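Local atomic coordinates of protein KP700603 (Klebsiella pneumoniae 700603, PDB entry 5KVK), a protein that is of unknown function but belongs to the competence-damaged protein (CinA) superfamily. Residues S93-L97 with N131-I136. Numbering follows the deposited sequence.
Sequences STGIL and NFRGQI
A beta hairpin with a type I' turn, Phe132 to Gln135, is tied to the helix packed against the sheet by Asn131, which meets Ser93, Thr94 and Leu97. With CG anti to the backbone N (chi1 -178°), the amide reaches toward the helix and divides its work. On one side ND2 donates to Ser93 OG at 3.1 Å, the hydroxyl sitting 15° out of the amide plane; OG is also hydrogen-bonded to Gln90 O, about one turn earlier in the helix. A water accepts a second bond from Asn131 ND2 at 3.0 Å and joins it to Thr94 OG1, so both donor positions of this buried amide have partners. On the other side OD1 turns back to its own hairpin and accepts the Gly134 N-H at 2.8 Å, in the carbonyl plane, an Asx motif that, with the two ND2 bonds, fixes the rotation of the amide.

Leu97 closes the flank nearer the turn: its CD2 lies 3.6 Å from Asn131 OD1 and 3.7 Å from Gly134 N, touching the very pair that forms the Asx bond. Ile136, on the returning strand, brings its CD1 to 3.8 Å from Ser93 OG. Arg133, in the turn itself, forms a salt bridge with Asp103. The whole is a helix-on-sheet packing within an alpha/beta fold, where helix 86-100 packs against a mixed sheet and meets the tight two-residue turn joining strands 125-132 and 135-142.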
# COMPACT_ATOMS: atom_id res chain seq x y z
N SER A 93 1.44 -14.34 3.03
CA SER A 93 0.12 -14.49 2.39
C SER A 93 -0.92 -14.92 3.41
O SER A 93 -2.04 -14.41 3.39
CB SER A 93 0.14 -15.46 1.21
OG SER A 93 0.27 -16.79 1.63
N THR A 94 -0.53 -15.81 4.34
CA THR A 94 -1.49 -16.23 5.37
C THR A 94 -1.83 -15.04 6.27
O THR A 94 -2.97 -14.89 6.72
CB THR A 94 -0.86 -17.34 6.20
OG1 THR A 94 -0.60 -18.47 5.36
CG2 THR A 94 -1.78 -17.76 7.36
N GLY A 95 -0.82 -14.23 6.62
CA GLY A 95 -1.09 -13.14 7.53
C GLY A 95 -2.08 -12.14 6.96
O GLY A 95 -2.99 -11.69 7.66
N ILE A 96 -1.93 -11.82 5.67
CA ILE A 96 -2.84 -10.80 5.13
C ILE A 96 -4.20 -11.43 4.78
O ILE A 96 -5.24 -10.78 4.93
CB ILE A 96 -2.22 -10.06 3.92
CG1 ILE A 96 -3.07 -8.82 3.48
CG2 ILE A 96 -1.97 -11.01 2.77
CD1 ILE A 96 -3.26 -7.78 4.62
N LEU A 97 -4.22 -12.68 4.35
CA LEU A 97 -5.50 -13.36 4.11
C LEU A 97 -6.35 -13.33 5.38
O LEU A 97 -7.57 -13.06 5.36
CB LEU A 97 -5.23 -14.82 3.66
CG LEU A 97 -6.47 -15.62 3.29
CD1 LEU A 97 -7.00 -15.09 1.97
CD2 LEU A 97 -6.23 -17.13 3.21
N ASN A 131 -2.43 -17.27 -2.41
CA ASN A 131 -3.00 -18.07 -1.32
C ASN A 131 -4.50 -18.04 -1.52
O ASN A 131 -5.15 -17.03 -1.25
CB ASN A 131 -2.59 -17.46 0.02
CG ASN A 131 -3.09 -18.26 1.21
OD1 ASN A 131 -4.07 -19.00 1.07
ND2 ASN A 131 -2.44 -18.13 2.40
N PHE A 132 -5.08 -19.14 -1.98
CA PHE A 132 -6.54 -19.23 -2.09
C PHE A 132 -7.10 -19.99 -0.88
O PHE A 132 -6.95 -21.22 -0.76
CB PHE A 132 -6.93 -19.92 -3.39
CG PHE A 132 -8.39 -20.18 -3.55
CD1 PHE A 132 -9.34 -19.14 -3.42
CD2 PHE A 132 -8.85 -21.44 -3.89
CE1 PHE A 132 -10.69 -19.35 -3.58
CE2 PHE A 132 -10.19 -21.66 -4.09
CZ PHE A 132 -11.13 -20.61 -3.92
N ARG A 133 -7.74 -19.26 0.02
CA ARG A 133 -8.37 -19.87 1.19
C ARG A 133 -7.47 -20.89 1.90
O ARG A 133 -7.96 -21.94 2.38
CB ARG A 133 -9.69 -20.57 0.80
CG ARG A 133 -10.66 -19.60 0.23
CD ARG A 133 -12.05 -20.19 -0.00
NE ARG A 133 -12.91 -19.09 -0.41
CZ ARG A 133 -13.95 -19.16 -1.19
NH1 ARG A 133 -14.33 -20.32 -1.68
NH2 ARG A 133 -14.64 -18.05 -1.47
N GLY A 134 -6.16 -20.61 1.97
CA GLY A 134 -5.19 -21.46 2.64
C GLY A 134 -4.46 -22.47 1.76
O GLY A 134 -3.55 -23.14 2.25
N GLN A 135 -4.84 -22.61 0.49
CA GLN A 135 -4.07 -23.39 -0.49
C GLN A 135 -3.09 -22.44 -1.15
O GLN A 135 -3.52 -21.51 -1.83
CB GLN A 135 -5.00 -24.02 -1.53
CG GLN A 135 -6.02 -24.97 -0.94
CD GLN A 135 -6.90 -25.66 -2.02
OE1 GLN A 135 -6.85 -25.29 -3.21
NE2 GLN A 135 -7.67 -26.67 -1.62
N ILE A 136 -1.79 -22.63 -0.92
CA ILE A 136 -0.78 -21.65 -1.34
C ILE A 136 0.02 -22.22 -2.52
O ILE A 136 0.52 -23.37 -2.47
CB ILE A 136 0.16 -21.26 -0.18
CG1 ILE A 136 -0.65 -20.84 1.05
CG2 ILE A 136 1.09 -20.18 -0.66
CD1 ILE A 136 0.21 -20.56 2.32
O HOH W 1 -2.92 -19.85 4.75